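Local coordinates for protein polyphenol oxidase, chloroplastic (Malus domestica, PDB 6ELV) that oxidises mono- and o-diphenols to o-diquinones as the whole enzyme, and is represented here by its separately expressed C-terminal domain, at residues 19-24 with 125-130; 64-69 with 82-87; 69-74 with 120-125. One frame throughout, in Å; residues are numbered along the deposited sequence. Where two conformers were deposited one is given.

All three contacts meet the same mixed sheet of a two-sheet sandwich. Contact 1 sits where the chain passes over strand 122-131, contact 2 pairs strands 62-70 and 82-89, and contact 3 pairs strands 62-70 and 122-131 at their calcium end. The centres of contacts 1 and 2 are about 10 Å apart, those of contacts 2 and 3 about 14 Å, and those of contacts 1 and 3 about 18 Å. Along the chain, contact 2 falls between the two segments of contact 1, and so does contact 3 up to Val-125, which the two share; the segments of contacts 2 and 3 alternate. Because it lies between 122-131 and 82-89, strand 62-70 is hydrogen-bonded on both edges, and its end carries part of the calcium site.

Contact 1 of 3, residues 19-24 with 125-130; sequences ISLGSK and VTLVPK
An inverse gamma turn centred on Leu-21 carries the chain over Leu-127 and Pro-129 of strand 122-131, as it leaves strand 19-20 in one sheet of the sandwich for strand 25-30 in the other. The two segments meet by packing, without conventional hydrogen bonds between them. CG of Leu-21 stands anti to its backbone N (chi1 -169°), and the two methyls beyond it divide the work. CD1 lies 3.8 Å from CB of Leu-127, the two side chains crossing at about a right angle, while CD2 meets CB of Pro-129, also at 3.8 Å. Phe-64 of the neighbouring strand 62-70 also touches Leu-21, which is buried. The proline ring packs against backbone next, its CD 3.5 Å from O of Ser-23. Further on, the aliphatic part of Lys-24 runs beside Val-128, the side chains pointing the same way, with CD 3.8 Å from CG2 of that valine. CG of the same lysine touches the methyl CG2 of Thr-126 at 3.7 Å. CA of Lys-24 makes a CA-H...O contact of 3.3 Å with O of Leu-127, at 148° about the hydrogen.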
loop_
_atom_site.group_PDB
_atom_site.type_symbol
_atom_site.label_atom_id
_atom_site.label_comp_id
_atom_site.label_asym_id
_atom_site.label_seq_id
_atom_site.Cartn_x
_atom_site.Cartn_y
_atom_site.Cartn_z
ATOM N N ILE A 19 6.542 -5.774 -8.782
ATOM C CA ILE A 19 7.727 -6.191 -8.048
ATOM C C ILE A 19 7.411 -7.450 -7.261
ATOM O O ILE A 19 6.270 -7.687 -6.863
ATOM C CB ILE A 19 8.222 -5.147 -7.020
ATOM C CG1 ILE A 19 7.157 -4.864 -5.967
ATOM C CG2 ILE A 19 8.683 -3.885 -7.659
ATOM C CD1 ILE A 19 7.709 -4.755 -4.611
ATOM N N SER A 20 8.441 -8.249 -7.018
ATOM C CA SER A 20 8.377 -9.336 -6.053
ATOM C C SER A 20 8.691 -8.772 -4.671
ATOM O O SER A 20 9.717 -8.107 -4.487
ATOM C CB SER A 20 9.404 -10.407 -6.408
ATOM O OG SER A 20 9.656 -11.240 -5.292
ATOM N N LEU A 21 7.811 -9.024 -3.704
ATOM C CA LEU A 21 7.971 -8.460 -2.362
ATOM C C LEU A 21 8.839 -9.373 -1.493
ATOM O O LEU A 21 8.385 -10.020 -0.549
ATOM C CB LEU A 21 6.610 -8.209 -1.738
ATOM C CG LEU A 21 6.660 -7.380 -0.457
ATOM C CD1 LEU A 21 7.122 -5.935 -0.711
ATOM C CD2 LEU A 21 5.320 -7.412 0.242
ATOM N N GLY A 22 10.132 -9.393 -1.807
ATOM C CA GLY A 22 11.040 -10.262 -1.075
ATOM C C GLY A 22 11.631 -9.661 0.175
ATOM O O GLY A 22 12.274 -10.367 0.959
ATOM N N SER A 23 11.413 -8.368 0.380
ATOM C CA SER A 23 11.921 -7.633 1.526
ATOM C C SER A 23 11.033 -6.403 1.700
ATOM O O SER A 23 10.216 -6.077 0.834
ATOM C CB SER A 23 13.381 -7.240 1.298
ATOM O OG SER A 23 14.006 -6.875 2.509
ATOM N N LYS A 24 11.207 -5.709 2.822
ATOM C CA LYS A 24 10.466 -4.477 3.070
ATOM C C LYS A 24 10.872 -3.410 2.063
ATOM O O LYS A 24 12.063 -3.179 1.824
ATOM C CB LYS A 24 10.733 -3.995 4.489
ATOM C CG LYS A 24 10.033 -2.708 4.854
ATOM C CD LYS A 24 10.054 -2.479 6.361
ATOM C CE LYS A 24 11.318 -1.832 6.853
ATOM N NZ LYS A 24 11.053 -1.188 8.177
ATOM N N VAL A 125 4.271 4.795 1.259
ATOM C CA VAL A 125 3.662 3.516 1.595
ATOM C C VAL A 125 4.778 2.495 1.733
ATOM O O VAL A 125 5.618 2.363 0.833
ATOM C CB VAL A 125 2.648 3.083 0.524
ATOM C CG1 VAL A 125 2.073 1.705 0.847
ATOM C CG2 VAL A 125 1.512 4.116 0.444
ATOM N N THR A 126 4.762 1.760 2.841
ATOM C CA THR A 126 5.730 0.710 3.118
ATOM C C THR A 126 5.006 -0.629 3.112
ATOM O O THR A 126 3.967 -0.777 3.765
ATOM C CB THR A 126 6.394 0.956 4.481
ATOM O OG1 THR A 126 7.094 2.207 4.459
ATOM C CG2 THR A 126 7.405 -0.123 4.829
ATOM N N LEU A 127 5.565 -1.596 2.387
ATOM C CA LEU A 127 5.048 -2.957 2.344
ATOM C C LEU A 127 6.055 -3.856 3.046
ATOM O O LEU A 127 7.241 -3.859 2.691
ATOM C CB LEU A 127 4.842 -3.415 0.901
ATOM C CG LEU A 127 3.958 -2.523 0.024
ATOM C CD1 LEU A 127 3.805 -3.160 -1.337
ATOM C CD2 LEU A 127 2.609 -2.302 0.656
ATOM N N VAL A 128 5.584 -4.620 4.023
ATOM C CA VAL A 128 6.431 -5.426 4.894
ATOM C C VAL A 128 6.040 -6.883 4.723
ATOM O O VAL A 128 5.039 -7.334 5.283
ATOM C CB VAL A 128 6.271 -5.005 6.365
ATOM C CG1 VAL A 128 7.252 -5.762 7.227
ATOM C CG2 VAL A 128 6.426 -3.481 6.542
ATOM N N PRO A 129 6.802 -7.663 3.957
ATOM C CA PRO A 129 6.453 -9.074 3.813
ATOM C C PRO A 129 6.723 -9.810 5.115
ATOM O O PRO A 129 7.735 -9.578 5.790
ATOM C CB PRO A 129 7.363 -9.557 2.677
ATOM C CG PRO A 129 8.569 -8.674 2.784
ATOM C CD PRO A 129 8.020 -7.311 3.203
ATOM N N LYS A 130 5.797 -10.692 5.466
ATOM C CA LYS A 130 5.915 -11.538 6.646
ATOM C C LYS A 130 6.107 -13.001 6.291
ATOM O O LYS A 130 6.939 -13.674 6.901
ATOM C CB LYS A 130 4.694 -11.359 7.558
ATOM C CG LYS A 130 4.477 -9.918 8.014
ATOM C CD LYS A 130 5.668 -9.395 8.789
ATOM C CE LYS A 130 5.810 -10.087 10.128
ATOM N NZ LYS A 130 6.723 -9.339 11.037
#

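Contact 2 of 3, residues 64-69 with 82-87; sequences FDVYVN and EFAGSF
Tyr-67 carries CG anti to its carbonyl carbon (chi1 -65°), and Phe-83 carries CG anti to its backbone N (chi1 176°); with each CG so placed on the face the two residues share, the rings meet edge-to-face. The edge of Phe-83 is turned toward the face of Tyr-67, with centroids 5.6 Å apart and planes at 70°. Tyr-67 CE2 also rests 3.7 Å from CB of Phe-83. An alanine in place of Tyr-67 would probably leave the edge of the Phe-83 ring without the face it packs on and open a gap beside Phe-83 CB. Between these aromatics and Phe-64 the antiparallel ladder of the hairpin 62-70/82-89 shifts register by one residue at a classic beta bulge, in which Ala-84 and Gly-85 both face Val-66. Val-66 O takes Ala-84 N at 2.8 Å and, weakly, Gly-85 N at 3.4 Å. Val-66 N donates to Gly-85 O at 2.8 Å, and the backbone angles of Gly-85 would jam a CB against the preceding carbonyl. On the face that also carries Val-66 and Val-68, the Phe-64 and Phe-87 rings lie at a shallow angle, offset so far that they hardly overlap. CB of Phe-87 lies over the Phe-64 ring, 3.7 Å from its centroid, in a CH-pi contact.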
loop_
_atom_site.group_PDB
_atom_site.type_symbol
_atom_site.label_atom_id
_atom_site.label_comp_id
_atom_site.label_asym_id
_atom_site.label_seq_id
_atom_site.Cartn_x
_atom_site.Cartn_y
_atom_site.Cartn_z
ATOM N N PHE A 64 1.460 -9.848 4.170
ATOM C CA PHE A 64 2.279 -8.652 4.212
ATOM C C PHE A 64 1.486 -7.545 4.885
ATOM O O PHE A 64 0.254 -7.490 4.790
ATOM C CB PHE A 64 2.835 -8.235 2.833
ATOM C CG PHE A 64 1.807 -7.787 1.817
ATOM C CD1 PHE A 64 1.342 -6.473 1.789
ATOM C CD2 PHE A 64 1.370 -8.665 0.836
ATOM C CE1 PHE A 64 0.437 -6.059 0.832
ATOM C CE2 PHE A 64 0.461 -8.265 -0.130
ATOM C CZ PHE A 64 -0.010 -6.958 -0.133
ATOM N N ASP A 65 2.210 -6.666 5.566
ATOM C CA ASP A 65 1.626 -5.558 6.297
ATOM C C ASP A 65 1.926 -4.251 5.570
ATOM O O ASP A 65 2.939 -4.123 4.875
ATOM C CB ASP A 65 2.140 -5.524 7.737
ATOM C CG ASP A 65 1.814 -6.796 8.512
ATOM O OD1 ASP A 65 0.824 -7.493 8.189
ATOM O OD2 ASP A 65 2.549 -7.090 9.468
ATOM N N VAL A 66 1.025 -3.288 5.725
ATOM C CA VAL A 66 1.097 -2.019 5.013
ATOM C C VAL A 66 1.131 -0.887 6.025
ATOM O O VAL A 66 0.288 -0.838 6.933
ATOM C CB VAL A 66 -0.111 -1.844 4.077
ATOM C CG1 VAL A 66 0.022 -0.558 3.266
ATOM C CG2 VAL A 66 -0.265 -3.055 3.167
ATOM N N TYR A 67 2.092 0.019 5.852
ATOM C CA TYR A 67 2.254 1.194 6.699
ATOM C C TYR A 67 2.310 2.443 5.828
ATOM O O TYR A 67 2.661 2.387 4.647
ATOM C CB TYR A 67 3.536 1.110 7.548
ATOM C CG TYR A 67 3.526 -0.006 8.560
ATOM C CD1 TYR A 67 3.702 -1.332 8.174
ATOM C CD2 TYR A 67 3.351 0.263 9.909
ATOM C CE1 TYR A 67 3.694 -2.347 9.108
ATOM C CE2 TYR A 67 3.344 -0.750 10.846
ATOM C CZ TYR A 67 3.499 -2.056 10.437
ATOM O OH TYR A 67 3.491 -3.073 11.366
ATOM N N VAL A 68 1.997 3.586 6.430
ATOM C CA VAL A 68 2.054 4.870 5.738
ATOM C C VAL A 68 2.814 5.862 6.607
ATOM O O VAL A 68 2.675 5.857 7.835
ATOM C CB VAL A 68 0.624 5.382 5.436
ATOM C CG1 VAL A 68 0.645 6.756 4.779
ATOM C CG2 VAL A 68 -0.101 4.402 4.535
ATOM N N ASN A 69 3.587 6.744 5.972
ATOM C CA ASN A 69 4.220 7.837 6.695
ATOM C C ASN A 69 4.230 9.091 5.837
ATOM O O ASN A 69 4.064 9.043 4.621
ATOM C CB ASN A 69 5.635 7.507 7.234
ATOM C CG ASN A 69 6.697 7.346 6.151
ATOM O OD1 ASN A 69 6.968 6.233 5.697
ATOM N ND2 ASN A 69 7.350 8.441 5.776
ATOM N N GLU A 82 2.891 4.353 10.266
ATOM C CA GLU A 82 1.617 4.056 10.904
ATOM C C GLU A 82 0.951 2.903 10.172
ATOM O O GLU A 82 0.771 2.966 8.954
ATOM C CB GLU A 82 0.709 5.279 10.796
ATOM C CG GLU A 82 -0.575 5.136 11.539
ATOM C CD GLU A 82 -0.368 5.114 13.037
ATOM O OE1 GLU A 82 0.627 5.701 13.520
ATOM O OE2 GLU A 82 -1.200 4.487 13.727
ATOM N N PHE A 83 0.544 1.885 10.927
ATOM C CA PHE A 83 -0.079 0.705 10.347
ATOM C C PHE A 83 -1.399 1.062 9.673
ATOM O O PHE A 83 -2.271 1.704 10.269
ATOM C CB PHE A 83 -0.321 -0.317 11.457
ATOM C CG PHE A 83 -1.051 -1.543 10.996
ATOM C CD1 PHE A 83 -0.420 -2.494 10.198
ATOM C CD2 PHE A 83 -2.372 -1.760 11.347
ATOM C CE1 PHE A 83 -1.094 -3.634 9.764
ATOM C CE2 PHE A 83 -3.043 -2.912 10.907
ATOM C CZ PHE A 83 -2.392 -3.835 10.125
ATOM N N ALA A 84 -1.563 0.590 8.437
ATOM C CA ALA A 84 -2.777 0.815 7.658
ATOM C C ALA A 84 -3.609 -0.441 7.422
ATOM O O ALA A 84 -4.829 -0.323 7.220
ATOM C CB ALA A 84 -2.434 1.435 6.300
ATOM N N GLY A 85 -3.001 -1.620 7.414
ATOM C CA GLY A 85 -3.729 -2.846 7.147
ATOM C C GLY A 85 -2.782 -3.926 6.676
ATOM O O GLY A 85 -1.575 -3.723 6.584
ATOM N N SER A 86 -3.356 -5.086 6.381
ATOM C CA SER A 86 -2.576 -6.257 6.000
ATOM C C SER A 86 -3.310 -7.030 4.928
ATOM O O SER A 86 -4.542 -7.025 4.871
ATOM C CB SER A 86 -2.388 -7.243 7.157
ATOM O OG SER A 86 -1.749 -6.641 8.254
ATOM N N PHE A 87 -2.538 -7.709 4.087
ATOM C CA PHE A 87 -3.067 -8.707 3.174
ATOM C C PHE A 87 -2.691 -10.087 3.699
ATOM O O PHE A 87 -1.519 -10.330 4.003
ATOM C CB PHE A 87 -2.475 -8.567 1.774
ATOM C CG PHE A 87 -2.972 -9.626 0.856
ATOM C CD1 PHE A 87 -4.239 -9.525 0.315
ATOM C CD2 PHE A 87 -2.229 -10.773 0.620
ATOM C CE1 PHE A 87 -4.735 -10.515 -0.485
ATOM C CE2 PHE A 87 -2.724 -11.772 -0.174
ATOM C CZ PHE A 87 -3.981 -11.648 -0.728
#

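Contact 3 of 3, residues 69-74 with 120-125; sequences NDVDDL and DDSVVV. With CA (calcium ion), chain B.
Asp-70, Asp-72 and Asp-120 meet across the contact on one calcium ion. Asp-70 and Asp-120 each bind through both carboxylate oxygens, and Asp-120 OD2 lies 2.4 Å from the calcium. Asp-72 binds through OD2 alone, also 2.4 Å from the metal, and two waters bring the ligands to seven oxygens. The Asp-70 and Asp-120 side chains cross at about a right angle with their carboxylate planes 81° apart, whereas Asp-72 reaches Asp-120 tip to tip. Asp-70 OD1 has a second task: its anti lone pair accepts the backbone N of Asp-72 at 2.8 Å, an Asx turn, consistent with holding OD1 and the loop in place for the ion. A type I turn runs from Asp-70 to Asp-73. Its carbonyl, Asp-70 O, accepts from Asp-73 N and from Asn-69 ND2, on opposite faces of the carbonyl plane.

A further water accepts from Val-71 N and donates to both Ser-122 O and Asp-120 OD2, 2.7 Å from the carboxylate oxygen. Outward from the metal, Asn-69 and Val-124 form an antiparallel hydrogen-bonded pair, N of each 2.9 Å from O of the other. Asn-69 lies beside Val-124, its OD1 3.5 Å from CG1. Val-71 turns CG2 toward Val-124 CG2 at 4.1 Å, and Val-28 of strand 25-30 also touches Val-71.

Oxygens of different aspartates come as near as 3.1 Å, as between Asp-70 OD2 and Asp-120 OD2, so without the calcium these carboxylates would probably repel one another and the turn would be likely to lose its direct, metal-made link to Asp-120, leaving the water bridge.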
loop_
_atom_site.group_PDB
_atom_site.type_symbol
_atom_site.label_atom_id
_atom_site.label_comp_id
_atom_site.label_asym_id
_atom_site.label_seq_id
_atom_site.Cartn_x
_atom_site.Cartn_y
_atom_site.Cartn_z
ATOM N N ASN A 69 3.587 6.744 5.972
ATOM C CA ASN A 69 4.220 7.837 6.695
ATOM C C ASN A 69 4.230 9.091 5.837
ATOM O O ASN A 69 4.064 9.043 4.621
ATOM C CB ASN A 69 5.635 7.507 7.234
ATOM C CG ASN A 69 6.697 7.346 6.151
ATOM O OD1 ASN A 69 6.968 6.233 5.697
ATOM N ND2 ASN A 69 7.350 8.441 5.776
ATOM N N ASP A 70 4.460 10.214 6.517
ATOM C CA ASP A 70 4.541 11.523 5.887
ATOM C C ASP A 70 5.753 11.561 4.960
ATOM O O ASP A 70 6.874 11.219 5.365
ATOM C CB ASP A 70 4.644 12.560 7.010
ATOM C CG ASP A 70 4.574 13.992 6.528
ATOM O OD1 ASP A 70 5.364 14.370 5.633
ATOM O OD2 ASP A 70 3.761 14.768 7.090
ATOM N N VAL A 71 5.520 11.985 3.714
ATOM C CA VAL A 71 6.552 12.017 2.687
ATOM C C VAL A 71 7.744 12.885 3.065
ATOM O O VAL A 71 8.841 12.693 2.535
ATOM C CB VAL A 71 5.918 12.454 1.349
ATOM C CG1 VAL A 71 5.496 13.920 1.401
ATOM C CG2 VAL A 71 6.851 12.167 0.183
ATOM N N ASP A 72 7.562 13.837 3.965
ATOM C CA ASP A 72 8.634 14.739 4.353
ATOM C C ASP A 72 9.479 14.214 5.509
ATOM O O ASP A 72 10.460 14.864 5.894
ATOM C CB ASP A 72 8.022 16.075 4.740
ATOM C CG ASP A 72 7.153 16.655 3.636
ATOM O OD1 ASP A 72 7.687 16.838 2.517
ATOM O OD2 ASP A 72 5.947 16.909 3.868
ATOM N N ASP A 73 9.135 13.067 6.080
ATOM C CA ASP A 73 9.954 12.488 7.134
ATOM C C ASP A 73 11.308 12.075 6.566
ATOM O O ASP A 73 11.410 11.624 5.427
ATOM C CB ASP A 73 9.331 11.196 7.656
ATOM C CG ASP A 73 8.020 11.391 8.372
ATOM O OD1 ASP A 73 7.604 12.536 8.660
ATOM O OD2 ASP A 73 7.402 10.336 8.663
ATOM N N LEU A 74 12.350 12.181 7.384
ATOM C CA LEU A 74 13.675 11.693 6.980
ATOM C C LEU A 74 13.733 10.167 6.909
ATOM O O LEU A 74 13.494 9.501 7.921
ATOM C CB LEU A 74 14.730 12.201 7.953
ATOM C CG LEU A 74 14.960 13.709 7.857
ATOM C CD1 LEU A 74 16.128 14.139 8.737
ATOM C CD2 LEU A 74 15.184 14.122 6.396
ATOM N N ASP A 120 -0.340 17.314 2.566
ATOM C CA ASP A 120 0.680 16.858 1.631
ATOM C C ASP A 120 0.031 16.336 0.348
ATOM O O ASP A 120 -1.126 15.909 0.336
ATOM C CB ASP A 120 1.519 15.733 2.248
ATOM C CG ASP A 120 2.367 16.181 3.444
ATOM O OD1 ASP A 120 2.654 17.387 3.606
ATOM O OD2 ASP A 120 2.769 15.294 4.218
ATOM N N ASP A 121 0.804 16.349 -0.740
ATOM C CA ASP A 121 0.323 15.875 -2.035
ATOM C C ASP A 121 0.635 14.404 -2.291
ATOM O O ASP A 121 0.110 13.834 -3.255
ATOM C CB ASP A 121 0.923 16.704 -3.171
ATOM C CG ASP A 121 0.274 18.064 -3.301
ATOM O OD1 ASP A 121 -0.954 18.163 -3.108
ATOM O OD2 ASP A 121 0.990 19.038 -3.594
ATOM N N SER A 122 1.475 13.787 -1.465
ATOM C CA SER A 122 1.835 12.386 -1.612
ATOM C C SER A 122 2.147 11.863 -0.226
ATOM O O SER A 122 2.294 12.635 0.720
ATOM C CB SER A 122 3.065 12.231 -2.499
ATOM O OG SER A 122 4.165 12.940 -1.958
ATOM N N VAL A 123 2.244 10.534 -0.115
ATOM C CA VAL A 123 2.611 9.850 1.120
ATOM C C VAL A 123 3.604 8.753 0.771
ATOM O O VAL A 123 3.775 8.388 -0.392
ATOM C CB VAL A 123 1.389 9.261 1.855
ATOM C CG1 VAL A 123 0.405 10.364 2.226
ATOM C CG2 VAL A 123 0.710 8.177 0.999
ATOM N N VAL A 124 4.250 8.206 1.799
ATOM C CA VAL A 124 5.103 7.036 1.621
ATOM C C VAL A 124 4.367 5.805 2.118
ATOM O O VAL A 124 3.915 5.763 3.272
ATOM C CB VAL A 124 6.443 7.201 2.349
ATOM C CG1 VAL A 124 7.250 5.905 2.269
ATOM C CG2 VAL A 124 7.229 8.361 1.745
ATOM N N VAL A 125 4.271 4.795 1.259
ATOM C CA VAL A 125 3.662 3.516 1.595
ATOM C C VAL A 125 4.778 2.495 1.733
ATOM O O VAL A 125 5.618 2.363 0.833
ATOM C CB VAL A 125 2.648 3.083 0.524
ATOM C CG1 VAL A 125 2.073 1.705 0.847
ATOM C CG2 VAL A 125 1.512 4.116 0.444
HETATM CA CA CA B . 4.268 16.648 5.561
HETATM O O HOH W 1 5.371 4.077 5.221
HETATM O O HOH W 2 2.813 12.725 3.399
HETATM O O HOH W 3 4.440 19.111 5.574
HETATM O O HOH W 4 2.490 17.430 6.995
#